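Side-chain contacts in putative adhesin (Bacteroides thetaiotaomicron, PDB 4QDG), which probably anchors fimbrial pili to the bacterial outer membrane as a surface lipoprotein of the FimB/Mfa2 family: residues 77-82 / 101-106; 167-172 / 287-292; 251-256 / 271-276. One frame throughout, in Å; residues are numbered along the deposited sequence.

Interaction 1: 77-82 / 101-106; sequences HFVAYG and TGYTDL
His77 and Tyr103 form the densest part of this contact, an edge-to-face aromatic pair in which the imidazole edge is turned to the phenol face. The ring centroids lie 4.4 Å apart and the planes are inclined at 61°. His77 CD2 stands 3.5 Å above the plane of the Tyr103 ring, displaced toward its rim, while His77 NE2 comes within 3.4 Å of Tyr103 CE1. Val79 reaches the same ring at about a right angle, its CG2 methyl 3.7 Å from Tyr103 CE1. A chi1 of -175° carries the imidazole to the side opposite its own backbone N, where the tyrosine meets it. Its nitrogens are spoken for: ND1 bonds with Thr132 OG1, and NE2 meets Glu130 OE1, the oxygen that also takes the Tyr103 hydroxyl, so one carboxylate ties both aromatic groups together.

Strand 75-82 runs antiparallel between strands 38-44 and 127-137, and its side chains alternate: His77, Val79 and Tyr81 face the 101-106 loop, whereas Phe78 packs toward strand 15-20. This is consistent with the beta-sandwich architecture of the transthyretin clan, to which the family is assigned.

The segments touch less at the Tyr81 end, although it is buried, with Met93 against both residues. Leu106 arrives there from the opposite direction; its CD2 methyl makes the nearest approach, 3.8 Å from Tyr81 CE2, and also lies near the hydroxyl. The solvent side is the outer loop: Tyr103 itself sits in a beta turn, closed by Asp105 N bonding Gly102 O at 2.9 Å, with Thr104 at the exposed corner.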
loop_
_atom_site.group_PDB
_atom_site.type_symbol
_atom_site.label_atom_id
_atom_site.label_comp_id
_atom_site.label_asym_id
_atom_site.label_seq_id
_atom_site.Cartn_x
_atom_site.Cartn_y
_atom_site.Cartn_z
ATOM N N HIS A 77 15.797 1.447 -19.506
ATOM C CA HIS A 77 15.300 1.230 -18.148
ATOM C C HIS A 77 13.867 1.736 -18.109
ATOM O O HIS A 77 13.599 2.878 -18.506
ATOM C CB HIS A 77 16.174 1.889 -17.077
ATOM C CG HIS A 77 15.712 1.560 -15.681
ATOM N ND1 HIS A 77 15.964 0.315 -15.106
ATOM C CD2 HIS A 77 14.987 2.300 -14.815
ATOM C CE1 HIS A 77 15.371 0.338 -13.928
ATOM N NE2 HIS A 77 14.791 1.518 -13.698
ATOM N N PHE A 78 12.941 0.833 -17.767
ATOM C CA PHE A 78 11.507 1.096 -17.747
ATOM C C PHE A 78 10.967 1.191 -16.347
ATOM O O PHE A 78 11.312 0.367 -15.511
ATOM C CB PHE A 78 10.766 -0.024 -18.485
ATOM C CG PHE A 78 11.197 -0.179 -19.918
ATOM C CD1 PHE A 78 10.620 0.599 -20.924
ATOM C CD2 PHE A 78 12.155 -1.126 -20.271
ATOM C CE1 PHE A 78 11.013 0.447 -22.256
ATOM C CE2 PHE A 78 12.527 -1.292 -21.605
ATOM C CZ PHE A 78 11.961 -0.499 -22.589
ATOM N N VAL A 79 10.108 2.170 -16.088
ATOM C CA VAL A 79 9.480 2.331 -14.783
ATOM C C VAL A 79 7.994 2.266 -14.991
ATOM O O VAL A 79 7.474 2.973 -15.843
ATOM C CB VAL A 79 9.934 3.621 -14.016
ATOM C CG1 VAL A 79 9.269 3.700 -12.647
ATOM C CG2 VAL A 79 11.455 3.667 -13.856
ATOM N N ALA A 80 7.309 1.394 -14.241
ATOM C CA ALA A 80 5.847 1.264 -14.319
ATOM C C ALA A 80 5.182 1.704 -13.038
ATOM O O ALA A 80 5.674 1.424 -11.930
ATOM C CB ALA A 80 5.438 -0.173 -14.623
ATOM N N TYR A 81 4.052 2.411 -13.203
ATOM C CA TYR A 81 3.207 2.818 -12.087
ATOM C C TYR A 81 1.817 2.380 -12.347
ATOM O O TYR A 81 1.345 2.512 -13.469
ATOM C CB TYR A 81 3.212 4.332 -11.839
ATOM C CG TYR A 81 4.484 4.873 -11.227
ATOM C CD1 TYR A 81 4.699 4.821 -9.853
ATOM C CD2 TYR A 81 5.447 5.484 -12.011
ATOM C CE1 TYR A 81 5.859 5.345 -9.283
ATOM C CE2 TYR A 81 6.597 6.033 -11.451
ATOM C CZ TYR A 81 6.796 5.969 -10.085
ATOM O OH TYR A 81 7.940 6.502 -9.559
ATOM N N GLY A 82 1.171 1.875 -11.310
ATOM C CA GLY A 82 -0.234 1.514 -11.335
ATOM C C GLY A 82 -0.975 2.440 -10.392
ATOM O O GLY A 82 -0.482 2.732 -9.304
ATOM N N THR A 101 14.259 15.642 -15.805
ATOM C CA THR A 101 13.113 14.749 -15.984
ATOM C C THR A 101 13.595 13.298 -16.072
ATOM O O THR A 101 12.814 12.402 -16.400
ATOM C CB THR A 101 12.268 15.174 -17.197
ATOM O OG1 THR A 101 13.090 15.265 -18.380
ATOM C CG2 THR A 101 11.510 16.477 -16.935
ATOM N N GLY A 102 14.860 13.087 -15.714
ATOM C CA GLY A 102 15.508 11.783 -15.759
ATOM C C GLY A 102 15.018 10.803 -14.711
ATOM O O GLY A 102 14.286 11.173 -13.774
ATOM N N TYR A 103 15.440 9.537 -14.866
ATOM C CA TYR A 103 15.099 8.417 -13.975
ATOM C C TYR A 103 15.179 8.796 -12.488
ATOM O O TYR A 103 14.209 8.579 -11.764
ATOM C CB TYR A 103 16.014 7.213 -14.272
ATOM C CG TYR A 103 15.937 6.070 -13.272
ATOM C CD1 TYR A 103 14.716 5.483 -12.944
ATOM C CD2 TYR A 103 17.094 5.494 -12.758
ATOM C CE1 TYR A 103 14.644 4.425 -12.039
ATOM C CE2 TYR A 103 17.039 4.416 -11.880
ATOM C CZ TYR A 103 15.813 3.887 -11.519
ATOM O OH TYR A 103 15.783 2.840 -10.636
ATOM N N THR A 104 16.286 9.420 -12.070
ATOM C CA THR A 104 16.555 9.740 -10.664
ATOM C C THR A 104 15.860 11.047 -10.186
ATOM O O THR A 104 15.925 11.369 -8.995
ATOM C CB THR A 104 18.073 9.767 -10.404
ATOM O OG1 THR A 104 18.681 10.811 -11.149
ATOM C CG2 THR A 104 18.752 8.437 -10.730
ATOM N N ASP A 105 15.139 11.744 -11.075
ATOM C CA ASP A 105 14.451 12.993 -10.732
ATOM C C ASP A 105 12.964 12.774 -10.416
ATOM O O ASP A 105 12.278 13.694 -9.958
ATOM C CB ASP A 105 14.624 14.026 -11.867
ATOM C CG ASP A 105 16.083 14.371 -12.139
ATOM O OD1 ASP A 105 16.821 14.643 -11.164
ATOM O OD2 ASP A 105 16.499 14.307 -13.312
ATOM N N LEU A 106 12.462 11.578 -10.625
ATOM C CA LEU A 106 11.071 11.349 -10.337
ATOM C C LEU A 106 10.799 11.087 -8.845
ATOM O O LEU A 106 11.563 10.426 -8.128
ATOM C CB LEU A 106 10.522 10.206 -11.195
ATOM C CG LEU A 106 9.006 10.062 -11.298
ATOM C CD1 LEU A 106 8.296 11.422 -11.557
ATOM C CD2 LEU A 106 8.665 9.072 -12.361
#

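Interaction 2: 167-172 / 287-292; sequences DKKFEF and PNLEWI
Phe170 points the rim of its ring at Leu289, and that orientation defines the contact. Leu289 CB lies at the edge of the ring, near its plane, 4.2 Å from Phe170 CZ, so the leucine abuts the far end of the phenyl group without lying over its face. The two side chains cross obliquely. Each has CG beside its own backbone N and trans to the carbonyl carbon (chi1 -57° for Phe170, -56° for Leu289), which sends the phenylalanine out from the start of strand 170-176 and the leucine inward from the loop to meet it. Lys169 joins from the more exposed flank: its nearly extended chain runs out alongside Phe170, bringing NZ to 4.2 Å from Leu289 CD1.

Phe170 belongs to the hydrophobic interior, where Leu157, Val165, Val238 and Ile247 also touch it. Through it the loop after strand 278-285 packs on the four-stranded antiparallel sheet of strands 193-195, 170-176, 235-240 and 246-251. The leucine itself has a left-handed backbone conformation (phi 64°), part of the bend by which segment 287-292 leaves strand 278-285. In that bend Ser286 OG lies in hydrogen-bonding position to both Asn288 OD1 and Glu290 O, which its single proton would have to share.

Across the two segments there is no hydrogen bond, and the charged Lys169 NZ near a leucine methyl is no polar bond either. Dispersion and the exclusion of water from the phenyl rim are therefore probably what join them, with little directional demand on the exact angle of approach.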
loop_
_atom_site.group_PDB
_atom_site.type_symbol
_atom_site.label_atom_id
_atom_site.label_comp_id
_atom_site.label_asym_id
_atom_site.label_seq_id
_atom_site.Cartn_x
_atom_site.Cartn_y
_atom_site.Cartn_z
ATOM N N ASP A 167 -18.162 2.518 18.967
ATOM C CA ASP A 167 -17.112 3.122 18.143
ATOM C C ASP A 167 -17.068 4.643 18.266
ATOM O O ASP A 167 -15.999 5.232 18.128
ATOM C CB ASP A 167 -17.309 2.752 16.669
ATOM C CG ASP A 167 -18.552 3.369 16.061
ATOM O OD1 ASP A 167 -19.655 2.952 16.437
ATOM O OD2 ASP A 167 -18.413 4.319 15.260
ATOM N N LYS A 168 -18.236 5.268 18.507
ATOM C CA LYS A 168 -18.415 6.713 18.595
ATOM C C LYS A 168 -17.711 7.297 19.819
ATOM O O LYS A 168 -17.515 8.511 19.889
ATOM C CB LYS A 168 -19.907 7.078 18.615
ATOM C CG LYS A 168 -20.653 6.722 17.322
ATOM C CD LYS A 168 -22.157 7.051 17.432
ATOM C CE LYS A 168 -22.980 5.861 17.841
ATOM N NZ LYS A 168 -23.066 5.714 19.313
ATOM N N LYS A 169 -17.314 6.443 20.771
ATOM C CA LYS A 169 -16.606 6.886 21.962
ATOM C C LYS A 169 -15.101 7.074 21.690
ATOM O O LYS A 169 -14.391 7.555 22.566
ATOM C CB LYS A 169 -16.817 5.854 23.093
ATOM C CG LYS A 169 -18.212 5.887 23.713
ATOM C CD LYS A 169 -18.273 4.930 24.875
ATOM C CE LYS A 169 -19.382 5.285 25.825
ATOM N NZ LYS A 169 -19.572 4.214 26.836
ATOM N N PHE A 170 -14.619 6.687 20.480
ATOM C CA PHE A 170 -13.199 6.654 20.140
ATOM C C PHE A 170 -12.804 7.297 18.841
ATOM O O PHE A 170 -13.542 7.278 17.863
ATOM C CB PHE A 170 -12.713 5.197 20.075
ATOM C CG PHE A 170 -12.939 4.427 21.349
ATOM C CD1 PHE A 170 -12.034 4.513 22.401
ATOM C CD2 PHE A 170 -14.050 3.599 21.492
ATOM C CE1 PHE A 170 -12.216 3.762 23.557
ATOM C CE2 PHE A 170 -14.250 2.880 22.669
ATOM C CZ PHE A 170 -13.330 2.961 23.690
ATOM N N GLU A 171 -11.585 7.816 18.849
ATOM C CA GLU A 171 -10.880 8.418 17.735
ATOM C C GLU A 171 -9.717 7.496 17.421
ATOM O O GLU A 171 -9.019 7.034 18.338
ATOM C CB GLU A 171 -10.397 9.827 18.087
ATOM C CG GLU A 171 -11.470 10.884 17.954
ATOM C CD GLU A 171 -11.069 12.308 18.307
ATOM O OE1 GLU A 171 -9.956 12.520 18.849
ATOM O OE2 GLU A 171 -11.893 13.218 18.057
ATOM N N PHE A 172 -9.537 7.199 16.130
ATOM C CA PHE A 172 -8.490 6.304 15.634
ATOM C C PHE A 172 -7.578 7.072 14.711
ATOM O O PHE A 172 -8.061 7.831 13.877
ATOM C CB PHE A 172 -9.088 5.112 14.888
ATOM C CG PHE A 172 -10.063 4.272 15.684
ATOM C CD1 PHE A 172 -11.382 4.686 15.859
ATOM C CD2 PHE A 172 -9.703 3.003 16.144
ATOM C CE1 PHE A 172 -12.298 3.870 16.524
ATOM C CE2 PHE A 172 -10.618 2.205 16.828
ATOM C CZ PHE A 172 -11.904 2.639 17.016
ATOM N N PRO A 287 -13.875 -3.894 31.187
ATOM C CA PRO A 287 -15.134 -3.108 31.283
ATOM C C PRO A 287 -14.954 -1.592 31.384
ATOM O O PRO A 287 -15.836 -0.871 30.918
ATOM C CB PRO A 287 -15.806 -3.653 32.537
ATOM C CG PRO A 287 -15.306 -5.058 32.625
ATOM C CD PRO A 287 -13.860 -4.982 32.183
ATOM N N ASN A 288 -13.801 -1.105 31.898
ATOM C CA ASN A 288 -13.506 0.333 32.002
ATOM C C ASN A 288 -13.001 0.923 30.658
ATOM O O ASN A 288 -12.652 2.110 30.599
ATOM C CB ASN A 288 -12.485 0.593 33.120
ATOM C CG ASN A 288 -11.153 -0.111 32.960
ATOM O OD1 ASN A 288 -10.981 -0.992 32.120
ATOM N ND2 ASN A 288 -10.181 0.249 33.782
ATOM N N LEU A 289 -12.976 0.086 29.590
ATOM C CA LEU A 289 -12.572 0.404 28.222
ATOM C C LEU A 289 -11.090 0.794 28.143
ATOM O O LEU A 289 -10.688 1.672 27.371
ATOM C CB LEU A 289 -13.497 1.456 27.585
ATOM C CG LEU A 289 -14.983 1.086 27.589
ATOM C CD1 LEU A 289 -15.818 2.263 27.199
ATOM C CD2 LEU A 289 -15.278 -0.074 26.649
ATOM N N GLU A 290 -10.273 0.080 28.922
ATOM C CA GLU A 290 -8.824 0.197 28.903
ATOM C C GLU A 290 -8.319 -1.014 28.168
ATOM O O GLU A 290 -8.979 -2.060 28.191
ATOM C CB GLU A 290 -8.237 0.309 30.321
ATOM C CG GLU A 290 -8.315 1.733 30.853
ATOM C CD GLU A 290 -7.791 1.961 32.259
ATOM O OE1 GLU A 290 -6.845 1.256 32.683
ATOM O OE2 GLU A 290 -8.319 2.878 32.928
ATOM N N TRP A 291 -7.190 -0.885 27.482
ATOM C CA TRP A 291 -6.666 -2.000 26.710
ATOM C C TRP A 291 -5.971 -3.046 27.607
ATOM O O TRP A 291 -5.110 -2.696 28.421
ATOM C CB TRP A 291 -5.722 -1.465 25.610
ATOM C CG TRP A 291 -4.946 -2.510 24.864
ATOM C CD1 TRP A 291 -5.406 -3.716 24.416
ATOM C CD2 TRP A 291 -3.615 -2.377 24.357
ATOM N NE1 TRP A 291 -4.408 -4.387 23.754
ATOM C CE2 TRP A 291 -3.308 -3.575 23.665
ATOM C CE3 TRP A 291 -2.653 -1.355 24.399
ATOM C CZ2 TRP A 291 -2.070 -3.789 23.046
ATOM C CZ3 TRP A 291 -1.433 -1.565 23.769
ATOM C CH2 TRP A 291 -1.147 -2.771 23.115
ATOM N N ILE A 292 -6.354 -4.333 27.445
ATOM C CA ILE A 292 -5.728 -5.462 28.150
ATOM C C ILE A 292 -4.461 -5.786 27.349
ATOM O O ILE A 292 -4.517 -6.419 26.288
ATOM C CB ILE A 292 -6.691 -6.666 28.322
ATOM C CG1 ILE A 292 -8.032 -6.216 28.929
ATOM C CG2 ILE A 292 -6.026 -7.781 29.167
ATOM C CD1 ILE A 292 -9.188 -7.226 28.842
#

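Interaction 3: 251-256 / 271-276; sequences PLINYL and EFLDRE. With MG (magnesium ion), chain D.
One of the two magnesium sites of the protein is built on the end of helix 269-275, and the same turn meets helix 252-263 through Leu273 and Phe272. Leu273 does both jobs: its carbonyl O binds the metal at 2.2 Å, while its side chain heads for the neighbouring helix. There Leu273 CD1 touches Ile253 CG2 at 3.9 Å, the two side chains meeting at about a right angle, and Leu273 CD2 lies 4.3 Å from Leu256 CD1. With chi1 at -62°, CG swings opposite the leucine's own carbonyl carbon, which separates the apolar branch from the metal-binding oxygen.

The helix segments are nearly perpendicular, at 95°, with axes 11.5 Å apart, so mostly side chains span the gap in this buried packing of two consecutive helices. Phe272 supplies the second bridge, its CE2 meeting a main-chain carbonyl, Leu256 O, at 3.3 Å; Trp279 meets the same ring.

At the metal, Glu276 O binds at 2.2 Å just after the helix ends, and a water and Asn151 OD1 are further ligands. Both backbone carbonyls thus come from the C-terminal turn, whose helix dipole would probably suit a cation.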
loop_
_atom_site.group_PDB
_atom_site.type_symbol
_atom_site.label_atom_id
_atom_site.label_comp_id
_atom_site.label_asym_id
_atom_site.label_seq_id
_atom_site.Cartn_x
_atom_site.Cartn_y
_atom_site.Cartn_z
ATOM N N PRO A 251 3.876 1.341 18.477
ATOM C CA PRO A 251 4.623 1.393 17.214
ATOM C C PRO A 251 4.033 0.303 16.303
ATOM O O PRO A 251 4.280 -0.896 16.481
ATOM C CB PRO A 251 6.083 1.155 17.643
ATOM C CG PRO A 251 6.012 0.550 19.018
ATOM C CD PRO A 251 4.609 0.567 19.513
ATOM N N LEU A 252 3.174 0.745 15.379
ATOM C CA LEU A 252 2.411 -0.061 14.439
ATOM C C LEU A 252 3.243 -1.143 13.700
ATOM O O LEU A 252 2.785 -2.278 13.616
ATOM C CB LEU A 252 1.719 0.865 13.407
ATOM C CG LEU A 252 0.955 0.213 12.231
ATOM C CD1 LEU A 252 -0.218 -0.672 12.711
ATOM C CD2 LEU A 252 0.416 1.266 11.323
ATOM N N ILE A 253 4.431 -0.795 13.181
ATOM C CA ILE A 253 5.259 -1.700 12.384
ATOM C C ILE A 253 5.806 -2.863 13.247
ATOM O O ILE A 253 5.711 -4.033 12.835
ATOM C CB ILE A 253 6.352 -0.931 11.613
ATOM C CG1 ILE A 253 5.664 -0.063 10.544
ATOM C CG2 ILE A 253 7.358 -1.893 10.989
ATOM C CD1 ILE A 253 6.399 0.302 9.426
ATOM N N ASN A 254 6.264 -2.552 14.455
ATOM C CA ASN A 254 6.741 -3.530 15.433
ATOM C C ASN A 254 5.675 -4.557 15.791
ATOM O O ASN A 254 5.989 -5.738 15.906
ATOM C CB ASN A 254 7.191 -2.826 16.717
ATOM C CG ASN A 254 8.436 -1.993 16.563
ATOM O OD1 ASN A 254 8.890 -1.666 15.460
ATOM N ND2 ASN A 254 8.975 -1.569 17.680
ATOM N N TYR A 255 4.424 -4.104 15.945
ATOM C CA TYR A 255 3.286 -4.951 16.298
ATOM C C TYR A 255 2.954 -5.857 15.128
ATOM O O TYR A 255 2.826 -7.039 15.353
ATOM C CB TYR A 255 2.081 -4.095 16.756
ATOM C CG TYR A 255 2.105 -3.822 18.243
ATOM C CD1 TYR A 255 3.100 -3.023 18.810
ATOM C CD2 TYR A 255 1.211 -4.455 19.102
ATOM C CE1 TYR A 255 3.177 -2.828 20.189
ATOM C CE2 TYR A 255 1.305 -4.301 20.486
ATOM C CZ TYR A 255 2.274 -3.464 21.024
ATOM O OH TYR A 255 2.330 -3.262 22.384
ATOM N N LEU A 256 3.001 -5.357 13.884
ATOM C CA LEU A 256 2.702 -6.210 12.712
ATOM C C LEU A 256 3.781 -7.260 12.500
ATOM O O LEU A 256 3.481 -8.365 12.068
ATOM C CB LEU A 256 2.508 -5.404 11.405
ATOM C CG LEU A 256 1.446 -4.312 11.397
ATOM C CD1 LEU A 256 1.510 -3.542 10.100
ATOM C CD2 LEU A 256 0.061 -4.875 11.628
ATOM N N GLU A 271 9.589 -7.260 2.948
ATOM C CA GLU A 271 8.816 -8.114 2.018
ATOM C C GLU A 271 7.433 -8.412 2.576
ATOM O O GLU A 271 6.453 -8.367 1.834
ATOM C CB GLU A 271 9.559 -9.422 1.722
ATOM C CG GLU A 271 8.778 -10.374 0.822
ATOM C CD GLU A 271 9.529 -11.588 0.309
ATOM O OE1 GLU A 271 10.685 -11.802 0.730
ATOM O OE2 GLU A 271 8.958 -12.333 -0.517
ATOM N N PHE A 272 7.364 -8.748 3.868
ATOM C CA PHE A 272 6.126 -9.005 4.613
ATOM C C PHE A 272 5.266 -7.726 4.618
ATOM O O PHE A 272 4.060 -7.786 4.315
ATOM C CB PHE A 272 6.475 -9.462 6.059
ATOM C CG PHE A 272 5.303 -9.590 6.996
ATOM C CD1 PHE A 272 4.424 -10.663 6.893
ATOM C CD2 PHE A 272 5.055 -8.617 7.965
ATOM C CE1 PHE A 272 3.319 -10.772 7.751
ATOM C CE2 PHE A 272 3.960 -8.727 8.819
ATOM C CZ PHE A 272 3.108 -9.813 8.713
ATOM N N LEU A 273 5.890 -6.570 4.925
ATOM C CA LEU A 273 5.156 -5.294 4.949
ATOM C C LEU A 273 4.677 -4.875 3.560
ATOM O O LEU A 273 3.663 -4.170 3.467
ATOM C CB LEU A 273 5.979 -4.174 5.565
ATOM C CG LEU A 273 6.389 -4.354 7.028
ATOM C CD1 LEU A 273 7.485 -3.357 7.388
ATOM C CD2 LEU A 273 5.164 -4.227 7.973
ATOM N N ASP A 274 5.394 -5.317 2.479
ATOM C CA ASP A 274 4.974 -5.011 1.108
ATOM C C ASP A 274 4.004 -6.045 0.569
ATOM O O ASP A 274 3.025 -5.645 -0.045
ATOM C CB ASP A 274 6.154 -4.875 0.141
ATOM C CG ASP A 274 7.166 -3.817 0.486
ATOM O OD1 ASP A 274 6.754 -2.733 0.923
ATOM O OD2 ASP A 274 8.385 -4.057 0.250
ATOM N N ARG A 275 4.238 -7.351 0.796
ATOM C CA ARG A 275 3.345 -8.408 0.268
ATOM C C ARG A 275 1.930 -8.354 0.870
ATOM O O ARG A 275 0.972 -8.645 0.182
ATOM C CB ARG A 275 3.916 -9.813 0.496
ATOM C CG ARG A 275 5.026 -10.188 -0.448
ATOM C CD ARG A 275 5.326 -11.668 -0.303
ATOM N NE ARG A 275 6.437 -12.065 -1.159
ATOM C CZ ARG A 275 6.318 -12.460 -2.429
ATOM N NH1 ARG A 275 5.117 -12.559 -2.996
ATOM N NH2 ARG A 275 7.396 -12.784 -3.131
ATOM N N GLU A 276 1.824 -8.032 2.147
ATOM C CA GLU A 276 0.534 -7.944 2.792
ATOM C C GLU A 276 0.016 -6.515 2.716
ATOM O O GLU A 276 0.722 -5.586 3.093
ATOM C CB GLU A 276 0.583 -8.436 4.254
ATOM C CG GLU A 276 -0.800 -8.476 4.905
ATOM C CD GLU A 276 -1.791 -9.364 4.183
ATOM O OE1 GLU A 276 -1.823 -10.580 4.484
ATOM O OE2 GLU A 276 -2.520 -8.850 3.300
HETATM MG MG MG D . 1.744 -3.732 2.425
HETATM O O HOH W 1 1.240 -3.010 0.456
#

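How the interactions relate
From the N terminus, interaction 1 comes first: strand 75-82 meets the loop ahead of strand 107-110, closing a short excursion that includes strand 91-94. It is complete before interaction 2 opens at 167-172. The chain then makes a much longer detour, and within it interaction 3 opens and closes, joining two consecutive helices at 251-256 and 271-276. Interaction 2 is completed only at 287-292, linking the start of strand 170-176 to the loop between strands 278-285 and 295-298, so 3 is enclosed by 2 and none cross. Interactions 2 and 3 touch, Trp291 CH2 lying 3.6 Å from Tyr255 OH. Interactions 1 and 2 sit on opposite sides of the chain's centre, their own centres 45 Å apart.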